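Local coordinates for RsfP (Uncultured bacterium, PDB 4GLJ), which probably catalyses the phosphate-dependent cleavage of methylthioadenosine to adenine and methylthioribose 1-phosphate, and binds the dye rhodamine B, at residues A[219-224]-A[240-245]; A[108-113]-A[162-167]; A[97-102]-A[193-198]; A[20-25]-A[63-68]. All coordinates share one frame; numbering follows the deposited sequence.

Contact 1: A[219-224]-A[240-245]; sequences LVTDFD and QNLMKN. With RHB (N-[9-(2-carboxyphenyl)-6-(diethylamino)-3H-xanthen-3-ylidene]-N-ethylethanaminium), chain C; RHB (N-[9-(2-carboxyphenyl)-6-(diethylamino)-3H-xanthen-3-ylidene]-N-ethylethanaminium), chain B.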
# COMPACT_ATOMS: atom_id res chain seq x y z
N LEU A 219 16.43 -2.14 18.30
CA LEU A 219 16.35 -2.04 19.73
C LEU A 219 14.88 -2.27 20.12
O LEU A 219 14.01 -1.49 19.77
CB LEU A 219 16.74 -0.62 20.16
CG LEU A 219 18.01 -0.04 19.50
CD1 LEU A 219 18.31 1.34 20.09
CD2 LEU A 219 19.17 -1.00 19.72
N VAL A 220 14.64 -3.35 20.82
CA VAL A 220 13.30 -3.71 21.24
C VAL A 220 12.83 -2.82 22.35
O VAL A 220 13.39 -2.77 23.48
CB VAL A 220 13.20 -5.22 21.62
CG1 VAL A 220 11.75 -5.51 21.99
CG2 VAL A 220 13.70 -6.13 20.45
N THR A 221 11.78 -2.08 22.06
CA THR A 221 11.30 -1.12 23.04
C THR A 221 10.04 -1.59 23.73
O THR A 221 9.67 -1.09 24.81
CB THR A 221 11.08 0.29 22.47
OG1 THR A 221 10.30 0.19 21.27
CG2 THR A 221 12.42 0.97 22.19
N ASP A 222 9.39 -2.58 23.17
CA ASP A 222 8.25 -3.16 23.87
C ASP A 222 7.62 -4.23 22.96
O ASP A 222 8.07 -4.44 21.85
CB ASP A 222 7.22 -2.08 24.32
CG ASP A 222 6.31 -2.55 25.50
OD1 ASP A 222 6.38 -3.75 25.90
OD2 ASP A 222 5.48 -1.73 26.02
N PHE A 223 6.68 -4.97 23.50
CA PHE A 223 5.90 -5.85 22.67
C PHE A 223 5.10 -4.84 21.87
O PHE A 223 4.84 -3.72 22.34
CB PHE A 223 5.21 -6.94 23.51
CG PHE A 223 6.18 -7.91 24.17
CD1 PHE A 223 6.41 -7.86 25.58
CD2 PHE A 223 6.90 -8.87 23.39
CE1 PHE A 223 7.31 -8.75 26.17
CE2 PHE A 223 7.79 -9.75 23.99
CZ PHE A 223 7.99 -9.71 25.37
N ASP A 224 4.73 -5.25 20.66
CA ASP A 224 3.77 -4.51 19.91
C ASP A 224 2.58 -4.72 20.83
O ASP A 224 2.70 -5.36 21.88
CB ASP A 224 3.68 -5.03 18.49
CG ASP A 224 3.08 -4.01 17.57
OD1 ASP A 224 3.12 -2.78 17.81
OD2 ASP A 224 2.40 -4.44 16.63
N GLN A 240 11.93 5.37 29.16
CA GLN A 240 13.11 5.13 30.00
C GLN A 240 13.88 3.92 29.49
O GLN A 240 15.11 3.87 29.56
CB GLN A 240 12.66 4.90 31.45
CG GLN A 240 13.77 5.00 32.49
CD GLN A 240 13.24 5.05 33.92
OE1 GLN A 240 12.51 4.15 34.37
NE2 GLN A 240 13.60 6.10 34.65
N ASN A 241 13.14 2.94 28.98
CA ASN A 241 13.77 1.80 28.30
C ASN A 241 14.25 2.17 26.86
O ASN A 241 15.28 1.67 26.38
CB ASN A 241 12.96 0.48 28.51
CG ASN A 241 12.12 0.06 27.31
OD1 ASN A 241 12.53 0.20 26.15
ND2 ASN A 241 10.95 -0.53 27.59
N LEU A 242 13.54 3.08 26.20
CA LEU A 242 14.04 3.69 24.95
C LEU A 242 15.39 4.46 25.22
O LEU A 242 16.30 4.49 24.41
CB LEU A 242 12.93 4.58 24.37
CG LEU A 242 12.98 5.42 23.09
CD1 LEU A 242 13.15 4.56 21.86
CD2 LEU A 242 11.69 6.23 22.97
N MET A 243 15.51 5.05 26.40
CA MET A 243 16.74 5.76 26.71
C MET A 243 17.84 4.79 27.10
O MET A 243 18.98 4.99 26.74
CB MET A 243 16.51 6.89 27.72
CG MET A 243 16.47 8.25 27.03
SD MET A 243 15.31 9.45 27.74
CE MET A 243 15.62 10.95 26.78
N LYS A 244 17.49 3.71 27.79
CA LYS A 244 18.48 2.71 28.11
C LYS A 244 18.99 1.96 26.86
O LYS A 244 20.19 1.75 26.68
CB LYS A 244 18.00 1.73 29.19
CG LYS A 244 19.12 0.71 29.48
CD LYS A 244 18.81 -0.30 30.58
CE LYS A 244 19.04 0.27 31.97
NZ LYS A 244 18.42 -0.63 32.99
N ASN A 245 18.06 1.59 25.98
CA ASN A 245 18.39 0.99 24.69
C ASN A 245 19.36 1.84 23.91
O ASN A 245 20.39 1.33 23.46
CB ASN A 245 17.13 0.84 23.83
CG ASN A 245 16.42 -0.45 24.10
OD1 ASN A 245 17.07 -1.47 24.31
ND2 ASN A 245 15.10 -0.44 24.06
O2 RHB C . 6.19 -0.04 23.51
C26 RHB C . 6.57 0.91 24.23
C19 RHB C . 7.10 2.12 23.50
C14 RHB C . 6.86 2.21 22.15
C15 RHB C . 7.33 3.30 21.44
C16 RHB C . 8.07 4.30 22.05
C17 RHB C . 8.34 4.21 23.41
C18 RHB C . 7.86 3.11 24.12
C9 RHB C . 6.03 1.19 21.46
C8 RHB C . 4.82 0.65 22.12
C13 RHB C . 4.53 1.08 23.41
C12 RHB C . 3.43 0.57 24.07
C11 RHB C . 2.59 -0.35 23.45
N1 RHB C . 1.48 -0.80 24.22
C35 RHB C . 0.64 0.34 24.64
C36 RHB C . 0.84 0.67 26.11
C22 RHB C . 0.63 -1.79 23.51
C23 RHB C . -0.84 -1.49 23.75
C10 RHB C . 2.89 -0.79 22.14
C7 RHB C . 4.01 -0.28 21.45
O1 RHB C . 4.35 -0.69 20.15
C1 RHB C . 5.47 -0.20 19.47
C2 RHB C . 6.32 0.74 20.08
C6 RHB C . 5.80 -0.60 18.16
C5 RHB C . 6.95 -0.04 17.57
C4 RHB C . 7.78 0.87 18.19
C3 RHB C . 7.46 1.27 19.47
N2 RHB C . 7.28 -0.34 16.26
C24 RHB C . 5.96 -0.47 15.68
C25 RHB C . 5.96 0.36 14.43
C33 RHB C . 7.74 0.91 15.66
C34 RHB C . 9.06 1.37 16.26
O3 RHB C . 6.55 0.84 25.49
O2 RHB B . 7.10 10.31 22.88
C26 RHB B . 6.11 9.73 23.38
C19 RHB B . 5.70 8.37 22.91
C14 RHB B . 6.42 7.54 22.05
C15 RHB B . 5.87 6.30 21.73
C16 RHB B . 4.66 5.87 22.24
C17 RHB B . 3.96 6.70 23.08
C18 RHB B . 4.49 7.93 23.41
C9 RHB B . 7.74 7.80 21.39
C8 RHB B . 8.04 7.00 20.17
C13 RHB B . 7.14 6.08 19.65
C12 RHB B . 7.42 5.33 18.50
C11 RHB B . 8.60 5.52 17.83
N1 RHB B . 8.94 4.75 16.70
C35 RHB B . 8.51 3.39 17.08
C36 RHB B . 8.95 3.19 18.52
C22 RHB B . 8.47 5.13 15.34
C23 RHB B . 9.49 6.06 14.66
C10 RHB B . 9.50 6.43 18.37
C7 RHB B . 9.23 7.17 19.51
O1 RHB B . 10.15 8.07 19.99
C1 RHB B . 9.97 8.83 21.11
C2 RHB B . 8.80 8.75 21.85
C6 RHB B . 10.98 9.71 21.47
C5 RHB B . 10.86 10.51 22.59
C4 RHB B . 9.69 10.45 23.35
C3 RHB B . 8.67 9.57 22.98
N2 RHB B . 11.92 11.37 22.93
C24 RHB B . 12.13 12.43 21.93
C25 RHB B . 13.58 12.87 21.98
C33 RHB B . 11.73 11.92 24.29
C34 RHB B . 13.08 12.28 24.86
O3 RHB B . 5.47 10.23 24.32
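N245 and T221 bury the most surface here, with L219 next to them. N245 sets CG anti to the carbonyl carbon, chi1 -87°, which starts its amide toward the strand. ND2 then binds V220 O at 2.9 Å. The donor stands above the carbonyl plane, 59° out of it. V220 O also lies close to the backbone N of L109, so two N-H groups probably share it. N245 slides past L219 in the opposite direction, with N245 CB 4.0 Å from L219 CD1. One turn earlier, N241 ND2 binds T221 O at 3.1 Å, and this acceptor lies in the amide plane of N241. T221 has two conformers, so its side-chain contacts are less certain; in one of them CG2 packs on L242 CD1 at 3.7 Å and OG1 bonds to V99 O. L242 CD2 touches both bound rhodamine B molecules, 3.6 Å from C1 of the chain B copy. Strand 219-221 and helix 240-245 run nearly antiparallel, 168° apart. This is a helix laid back along the strand that precedes it, as in the alpha/beta fold of nucleoside phosphorylases. D222 and D224 follow in the dye pocket, consistent with the purine-binding aspartates of related methylthioadenosine phosphorylases.

Contact 2: A[108-113]-A[162-167]; sequences PLDMVI and DGQCHA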
# COMPACT_ATOMS: atom_id res chain seq x y z
N PRO A 108 11.70 -6.46 25.64
CA PRO A 108 12.21 -5.07 25.77
C PRO A 108 13.63 -5.02 26.32
O PRO A 108 13.97 -5.75 27.26
CB PRO A 108 11.22 -4.42 26.72
CG PRO A 108 9.93 -5.16 26.40
CD PRO A 108 10.32 -6.60 26.14
N LEU A 109 14.44 -4.15 25.74
CA LEU A 109 15.89 -4.03 25.97
C LEU A 109 16.74 -5.09 25.27
O LEU A 109 17.97 -4.98 25.27
CB LEU A 109 16.24 -3.99 27.48
CG LEU A 109 15.51 -3.03 28.39
CD1 LEU A 109 16.22 -3.18 29.72
CD2 LEU A 109 15.52 -1.59 27.94
N ASP A 110 16.13 -6.09 24.64
CA ASP A 110 16.92 -6.94 23.77
C ASP A 110 17.26 -6.13 22.52
O ASP A 110 16.55 -5.12 22.14
CB ASP A 110 16.17 -8.17 23.32
CG ASP A 110 16.03 -9.23 24.42
OD1 ASP A 110 16.64 -9.11 25.52
OD2 ASP A 110 15.24 -10.19 24.14
N MET A 111 18.32 -6.58 21.84
CA MET A 111 18.56 -6.15 20.45
C MET A 111 18.38 -7.29 19.50
O MET A 111 18.47 -8.47 19.89
CB MET A 111 19.93 -5.51 20.31
CG MET A 111 20.21 -4.49 21.43
SD MET A 111 21.74 -3.58 21.11
CE MET A 111 21.94 -2.64 22.62
N VAL A 112 18.11 -6.92 18.25
CA VAL A 112 17.78 -7.84 17.22
C VAL A 112 18.55 -7.36 15.98
O VAL A 112 18.55 -6.17 15.62
CB VAL A 112 16.26 -7.88 16.94
CG1 VAL A 112 15.97 -8.86 15.80
CG2 VAL A 112 15.51 -8.39 18.20
N ILE A 113 19.21 -8.31 15.33
CA ILE A 113 19.90 -7.99 14.06
C ILE A 113 19.15 -8.76 12.95
O ILE A 113 19.41 -9.94 12.69
CB ILE A 113 21.41 -8.48 14.06
CG1 ILE A 113 22.11 -8.05 15.35
CG2 ILE A 113 22.15 -8.01 12.79
CD1 ILE A 113 22.03 -6.58 15.57
N ASP A 162 22.10 -5.54 30.23
CA ASP A 162 20.71 -5.86 30.17
C ASP A 162 20.40 -6.56 28.81
O ASP A 162 20.95 -6.14 27.79
CB ASP A 162 19.92 -4.55 30.28
CG ASP A 162 20.15 -3.83 31.64
OD1 ASP A 162 21.12 -4.14 32.38
OD2 ASP A 162 19.34 -2.94 31.96
N GLY A 163 19.57 -7.60 28.81
CA GLY A 163 19.04 -8.18 27.54
C GLY A 163 19.93 -9.18 26.84
O GLY A 163 20.94 -9.57 27.38
N GLN A 164 19.52 -9.63 25.66
CA GLN A 164 20.38 -10.41 24.81
C GLN A 164 20.21 -9.90 23.40
O GLN A 164 19.37 -9.05 23.17
CB GLN A 164 20.08 -11.89 24.92
CG GLN A 164 18.70 -12.32 24.50
CD GLN A 164 18.47 -13.81 24.83
OE1 GLN A 164 19.29 -14.66 24.48
NE2 GLN A 164 17.35 -14.13 25.52
N CYS A 165 21.00 -10.42 22.45
CA CYS A 165 20.90 -10.02 21.07
C CYS A 165 20.49 -11.25 20.25
O CYS A 165 21.07 -12.36 20.45
CB CYS A 165 22.29 -9.53 20.58
SG CYS A 165 22.26 -8.86 18.91
N HIS A 166 19.55 -11.09 19.34
CA HIS A 166 19.05 -12.14 18.50
C HIS A 166 19.39 -11.85 17.08
O HIS A 166 19.21 -10.74 16.64
CB HIS A 166 17.55 -12.25 18.63
CG HIS A 166 17.05 -12.28 20.04
ND1 HIS A 166 16.71 -13.39 20.65
CD2 HIS A 166 16.83 -11.27 20.93
CE1 HIS A 166 16.31 -13.11 21.88
NE2 HIS A 166 16.37 -11.81 22.05
N ALA A 167 19.88 -12.83 16.33
CA ALA A 167 20.10 -12.56 14.88
C ALA A 167 19.08 -13.32 14.06
O ALA A 167 18.37 -14.13 14.62
CB ALA A 167 21.52 -12.99 14.50
O HOH W 1 20.53 -6.00 25.06
O HOH W 2 15.89 -11.73 26.43
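D110 and H166 both set CG anti to the carbonyl carbon, with chi1 at -74° and -49°. This starts both side chains toward each other, and carboxylate and imidazole meet. H166 NE2 gives its N-H to D110 OD2 at 2.9 Å, and OD2 lies near the ring plane. The planes of the two groups are turned 50° apart, and NE2 stands above the carboxylate. The second oxygen, D110 OD1, takes the backbone N of Q164 at 2.9 Å. K107 N adds another bond to OD2, which helps fix the carboxylate. An alanine in place of D110 would probably leave H166 NE2, Q164 N and K107 N without this acceptor and let the imidazole turn more freely. G163 passes close to L109 and D110; G163 CA is 3.3 Å from D110 OD1, and a CB would clash with L109 O. A water joins L109 O to D162 O, at 2.8 Å from each. D162 OD2 makes a salt bridge with K244 NZ. Beyond D110 the backbones pair. M111 N binds Q164 O at 3.0 Å, H166 N binds M111 O, and I113 N meets H166 O at 2.8 Å, nearly along the C=O axis. On the face away from H166, I113 CG1 packs on C165 SG at 3.7 Å. The arrangement is a parallel strand pair in the mixed sheet, closed at its start by a histidine-carboxylate hydrogen bond.

Contact 3: A[97-102]-A[193-198]; sequences SAVGSL and ADIIGM. With RHB (N-[9-(2-carboxyphenyl)-6-(diethylamino)-3H-xanthen-3-ylidene]-N-ethylethanaminium), chain C; PO4 (phosphate ion), chain D.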
# COMPACT_ATOMS: atom_id res chain seq x y z
N SER A 97 17.59 1.36 15.04
CA SER A 97 16.15 1.62 15.04
C SER A 97 15.38 1.00 16.20
O SER A 97 15.62 -0.18 16.55
CB SER A 97 15.58 1.04 13.77
OG SER A 97 16.21 1.75 12.74
N ALA A 98 14.40 1.75 16.72
CA ALA A 98 13.56 1.26 17.81
C ALA A 98 12.51 0.38 17.13
O ALA A 98 11.97 0.76 16.03
CB ALA A 98 12.86 2.41 18.55
N VAL A 99 12.23 -0.78 17.72
CA VAL A 99 11.21 -1.67 17.15
C VAL A 99 10.31 -2.24 18.23
O VAL A 99 10.60 -2.21 19.46
CB VAL A 99 11.81 -2.88 16.35
CG1 VAL A 99 12.56 -2.36 15.12
CG2 VAL A 99 12.62 -3.81 17.29
N GLY A 100 9.16 -2.70 17.78
CA GLY A 100 8.29 -3.49 18.63
C GLY A 100 8.54 -4.94 18.41
O GLY A 100 8.87 -5.37 17.32
N SER A 101 8.34 -5.75 19.44
CA SER A 101 8.53 -7.19 19.27
C SER A 101 7.21 -7.88 18.92
O SER A 101 6.15 -7.57 19.50
CB SER A 101 9.02 -7.83 20.59
OG SER A 101 8.82 -9.27 20.54
N LEU A 102 7.27 -8.80 17.98
CA LEU A 102 6.12 -9.67 17.67
C LEU A 102 6.30 -11.09 18.21
O LEU A 102 5.48 -11.96 17.96
CB LEU A 102 5.95 -9.74 16.13
CG LEU A 102 5.65 -8.40 15.42
CD1 LEU A 102 5.82 -8.51 13.90
CD2 LEU A 102 4.22 -7.93 15.79
N ALA A 193 6.90 -12.47 10.66
CA ALA A 193 7.72 -11.36 11.00
C ALA A 193 8.01 -11.43 12.53
O ALA A 193 7.15 -11.90 13.28
CB ALA A 193 6.98 -10.07 10.68
N ASP A 194 9.12 -10.83 12.98
CA ASP A 194 9.59 -10.96 14.36
C ASP A 194 9.58 -9.62 15.12
O ASP A 194 9.38 -9.60 16.33
CB ASP A 194 11.02 -11.52 14.33
CG ASP A 194 11.06 -12.93 13.73
OD1 ASP A 194 11.73 -13.14 12.69
OD2 ASP A 194 10.35 -13.83 14.29
N ILE A 195 9.83 -8.55 14.39
CA ILE A 195 9.89 -7.20 14.91
C ILE A 195 9.21 -6.26 13.86
O ILE A 195 9.16 -6.58 12.68
CB ILE A 195 11.32 -6.75 15.20
CG1 ILE A 195 12.20 -6.76 13.92
CG2 ILE A 195 11.91 -7.64 16.33
CD1 ILE A 195 13.66 -6.31 14.09
N ILE A 196 8.74 -5.12 14.36
CA ILE A 196 8.02 -4.14 13.63
C ILE A 196 8.59 -2.76 13.82
O ILE A 196 8.79 -2.27 14.98
CB ILE A 196 6.49 -4.19 13.96
CG1 ILE A 196 5.71 -3.08 13.19
CG2 ILE A 196 6.23 -4.09 15.47
CD1 ILE A 196 4.29 -3.54 12.93
N GLY A 197 8.82 -2.07 12.72
CA GLY A 197 9.30 -0.70 12.83
C GLY A 197 8.66 0.14 11.70
O GLY A 197 7.80 -0.38 11.00
N MET A 198 9.03 1.43 11.58
CA MET A 198 8.35 2.32 10.60
C MET A 198 9.32 2.96 9.65
O MET A 198 8.91 3.78 8.80
CB MET A 198 7.55 3.39 11.36
CG MET A 198 6.49 2.80 12.31
SD MET A 198 5.51 4.11 13.06
CE MET A 198 4.44 3.12 14.07
O2 RHB C . 6.19 -0.04 23.51
C26 RHB C . 6.57 0.91 24.23
C19 RHB C . 7.10 2.12 23.50
C14 RHB C . 6.86 2.21 22.15
C15 RHB C . 7.33 3.30 21.44
C16 RHB C . 8.07 4.30 22.05
C17 RHB C . 8.34 4.21 23.41
C18 RHB C . 7.86 3.11 24.12
C9 RHB C . 6.03 1.19 21.46
C8 RHB C . 4.82 0.65 22.12
C13 RHB C . 4.53 1.08 23.41
C12 RHB C . 3.43 0.57 24.07
C11 RHB C . 2.59 -0.35 23.45
N1 RHB C . 1.48 -0.80 24.22
C35 RHB C . 0.64 0.34 24.64
C36 RHB C . 0.84 0.67 26.11
C22 RHB C . 0.63 -1.79 23.51
C23 RHB C . -0.84 -1.49 23.75
C10 RHB C . 2.89 -0.79 22.14
C7 RHB C . 4.01 -0.28 21.45
O1 RHB C . 4.35 -0.69 20.15
C1 RHB C . 5.47 -0.20 19.47
C2 RHB C . 6.32 0.74 20.08
C6 RHB C . 5.80 -0.60 18.16
C5 RHB C . 6.95 -0.04 17.57
C4 RHB C . 7.78 0.87 18.19
C3 RHB C . 7.46 1.27 19.47
N2 RHB C . 7.28 -0.34 16.26
C24 RHB C . 5.96 -0.47 15.68
C25 RHB C . 5.96 0.36 14.43
C33 RHB C . 7.74 0.91 15.66
C34 RHB C . 9.06 1.37 16.26
O3 RHB C . 6.55 0.84 25.49
P PO4 D . 13.21 4.65 14.35
O1 PO4 D . 11.91 5.04 14.99
O2 PO4 D . 14.09 4.34 15.53
O3 PO4 D . 12.88 3.47 13.50
O4 PO4 D . 13.84 5.77 13.52
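V99 and I195 form the apolar centre. V99 CG2 rests 3.8 Å from I195 CB, and the two side chains cross obliquely. The torsion of V99, -65°, sets CG1 anti to the carbonyl carbon, and this methyl lies 3.8 Å from I196 O. An alanine in place of V99 would probably open a gap beside I195 CB and leave this isoleucine less firmly packed. Further along, L102 CD1 covers A193 CB at 3.8 Å, and L102 CD2 comes near I196 CG2. I196 lies on the other face of the pair from I195. Its CG1 and CG2 both face an ethyl carbon of the dye, C24, with CG1 at 3.6 Å. G100 is next to it, and a CB there would clash with the dye. Backbone bonds frame these side chains. G100 and I196 make an antiparallel hydrogen-bonded pair, with G100 N to I196 O at 2.9 Å and I196 N to G100 O at 3.0 Å. L102 N continues the series to D194 O at 2.8 Å. At the polar edge, A98 N points almost straight at phosphate O2, 2.9 Å away with an angle of 174°. This is consistent with a phosphate site of the family, although the ion probably came from the crystallisation liquor. Strand 92-101 lies between strands 195-197 and 213-221, and strand 195-197 also pairs with strand 169-173. Y171 there touches both V99 and I195. Helix 182-190 covers L102 and I196 through Y188, and M198 packs on H136 of the second subunit.

Contact 4: A[20-25]-A[63-68]; sequences GGSGLY and TRHGQG. With RHB (N-[9-(2-carboxyphenyl)-6-(diethylamino)-3H-xanthen-3-ylidene]-N-ethylethanaminium), chain B; PO4 (phosphate ion), chain D.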
# COMPACT_ATOMS: atom_id res chain seq x y z
N GLY A 20 20.79 7.23 13.07
CA GLY A 20 20.25 7.06 14.39
C GLY A 20 18.73 7.27 14.47
O GLY A 20 18.26 8.37 14.08
N GLY A 21 18.01 6.28 15.05
CA GLY A 21 16.55 6.22 15.23
C GLY A 21 16.06 6.91 16.48
O GLY A 21 16.76 7.78 17.03
N SER A 22 14.88 6.50 16.92
CA SER A 22 14.29 7.10 18.10
C SER A 22 15.23 6.91 19.30
O SER A 22 15.71 5.81 19.54
CB SER A 22 12.94 6.47 18.39
OG SER A 22 12.01 6.82 17.38
N GLY A 23 15.46 8.01 20.08
CA GLY A 23 16.32 7.97 21.24
C GLY A 23 17.78 8.26 20.92
O GLY A 23 18.54 8.51 21.82
N LEU A 24 18.19 8.20 19.66
CA LEU A 24 19.56 8.59 19.19
C LEU A 24 19.67 9.91 18.38
O LEU A 24 19.63 9.91 17.12
CB LEU A 24 20.16 7.47 18.35
CG LEU A 24 20.61 6.20 19.05
CD1 LEU A 24 19.42 5.25 19.09
CD2 LEU A 24 21.77 5.66 18.22
N TYR A 25 19.92 11.00 19.10
CA TYR A 25 19.93 12.37 18.53
C TYR A 25 21.36 12.85 18.41
O TYR A 25 21.65 13.74 17.61
CB TYR A 25 19.01 13.32 19.34
CG TYR A 25 17.65 12.65 19.45
CD1 TYR A 25 17.03 12.40 20.69
CD2 TYR A 25 17.03 12.14 18.27
CE1 TYR A 25 15.80 11.71 20.74
CE2 TYR A 25 15.84 11.44 18.31
CZ TYR A 25 15.22 11.23 19.52
OH TYR A 25 14.03 10.54 19.50
N THR A 63 20.80 11.86 12.24
CA THR A 63 19.61 11.61 13.08
C THR A 63 18.47 11.50 12.16
O THR A 63 18.08 12.51 11.57
CB THR A 63 19.30 12.80 13.98
OG1 THR A 63 20.48 13.12 14.69
CG2 THR A 63 18.23 12.41 14.96
N ARG A 64 17.90 10.29 12.02
CA ARG A 64 16.84 10.10 11.07
C ARG A 64 15.60 11.07 11.23
O ARG A 64 15.03 11.57 10.21
CB ARG A 64 16.40 8.60 11.21
CG ARG A 64 15.31 8.28 10.25
CD ARG A 64 14.85 6.85 10.36
NE ARG A 64 15.89 5.84 10.07
CZ ARG A 64 16.43 4.97 10.93
NH1 ARG A 64 16.15 5.00 12.23
NH2 ARG A 64 17.33 4.08 10.48
N HIS A 65 15.20 11.30 12.47
CA HIS A 65 13.99 12.13 12.75
C HIS A 65 14.24 13.58 12.87
O HIS A 65 13.30 14.33 13.09
CB HIS A 65 13.26 11.63 13.98
CG HIS A 65 12.66 10.25 13.80
ND1 HIS A 65 11.52 10.04 13.12
CD2 HIS A 65 13.15 9.00 14.15
CE1 HIS A 65 11.22 8.71 13.11
NE2 HIS A 65 12.24 8.07 13.71
N GLY A 66 15.49 14.00 12.63
CA GLY A 66 15.96 15.38 12.79
C GLY A 66 16.18 15.77 14.23
O GLY A 66 15.80 15.05 15.16
N GLN A 67 16.75 16.97 14.44
CA GLN A 67 16.85 17.48 15.80
C GLN A 67 15.48 17.69 16.45
O GLN A 67 14.49 18.10 15.81
CB GLN A 67 17.77 18.71 15.89
CG GLN A 67 18.62 18.70 17.17
CD GLN A 67 19.16 17.31 17.55
OE1 GLN A 67 18.67 16.66 18.52
NE2 GLN A 67 20.14 16.82 16.78
N GLY A 68 15.41 17.28 17.70
CA GLY A 68 14.20 17.41 18.45
C GLY A 68 13.19 16.39 18.08
O GLY A 68 12.01 16.51 18.47
O2 RHB B . 7.10 10.31 22.88
C26 RHB B . 6.11 9.73 23.38
C19 RHB B . 5.70 8.37 22.91
C14 RHB B . 6.42 7.54 22.05
C15 RHB B . 5.87 6.30 21.73
C16 RHB B . 4.66 5.87 22.24
C17 RHB B . 3.96 6.70 23.08
C18 RHB B . 4.49 7.93 23.41
C9 RHB B . 7.74 7.80 21.39
C8 RHB B . 8.04 7.00 20.17
C13 RHB B . 7.14 6.08 19.65
C12 RHB B . 7.42 5.33 18.50
C11 RHB B . 8.60 5.52 17.83
N1 RHB B . 8.94 4.75 16.70
C35 RHB B . 8.51 3.39 17.08
C36 RHB B . 8.95 3.19 18.52
C22 RHB B . 8.47 5.13 15.34
C23 RHB B . 9.49 6.06 14.66
C10 RHB B . 9.50 6.43 18.37
C7 RHB B . 9.23 7.17 19.51
O1 RHB B . 10.15 8.07 19.99
C1 RHB B . 9.97 8.83 21.11
C2 RHB B . 8.80 8.75 21.85
C6 RHB B . 10.98 9.71 21.47
C5 RHB B . 10.86 10.51 22.59
C4 RHB B . 9.69 10.45 23.35
C3 RHB B . 8.67 9.57 22.98
N2 RHB B . 11.92 11.37 22.93
C24 RHB B . 12.13 12.43 21.93
C25 RHB B . 13.58 12.87 21.98
C33 RHB B . 11.73 11.92 24.29
C34 RHB B . 13.08 12.28 24.86
O3 RHB B . 5.47 10.23 24.32
P PO4 D . 13.21 4.65 14.35
O1 PO4 D . 11.91 5.04 14.99
O2 PO4 D . 14.09 4.34 15.53
O3 PO4 D . 12.88 3.47 13.50
O4 PO4 D . 13.84 5.77 13.52
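Y25 turns an edge of its ring to T63, with CD2 3.5 Å from T63 CG2. The methyl lies in the ring plane, and the two side chains cross at about a right angle. T63 OG1 makes a weak hydrogen bond to Y25 O. R64 N binds G20 O at 2.8 Å, just after G20 and T63 pair as parallel strand ends. The two loops then spread and hold a phosphate. R64 CG is anti to the backbone N, and the chain stays straight to CD. It bends at chi3, -62°. The guanidinium then gives NH1 to phosphate O4 at 2.8 Å. H65 NE2 gives its N-H to the same oxygen, also at 2.8 Å, and the ring edge faces the phosphorus. R64 and H65 together grip O4. A second bond from NE2 to O1 is weak. From the other loop, S22 N binds O2 at 2.7 Å. G21 leaves room for the ion, since a CB there would clash with O2. The ion is probably from the crystallisation liquor, yet this glycine-rich loop with an arginine and a histidine fits the phosphate site of related phosphorylases. S22, Y25 and H65 also line the pocket of a bound rhodamine B, with H65 CE1 3.5 Å from its C23. Second-shell groups position the donors. E203 makes a salt bridge with R64 NE, L71 O takes H65 ND1, and H69 stacks on the H65 ring. The loops leave the ends of neighbouring parallel strands 16-20 and 57-63. Helix 237-263 packs on L24, and strand 92-101 meets S22 through A98.

From the N terminus, contact 4 comes first. It closes a loop that carries strands 33-36, 49-54 and most of 57-63. Contact 3 then opens at 97-102 and closes at 193-198, the longest span of the four. Contact 2 opens and closes within that span, with helix 145-157 between its segments. Contact 1 follows in series and joins strand 213-221 to helix 237-263. No two contacts cross. Contacts 1, 2 and 3 meet in one mixed sheet, where strand 213-221 lies between 92-101 and 111-119. The salt bridge K244-D162 ties contact 1 to contact 2. Contacts 3 and 4 share the phosphate, while contact 1 shares one dye molecule with each of them.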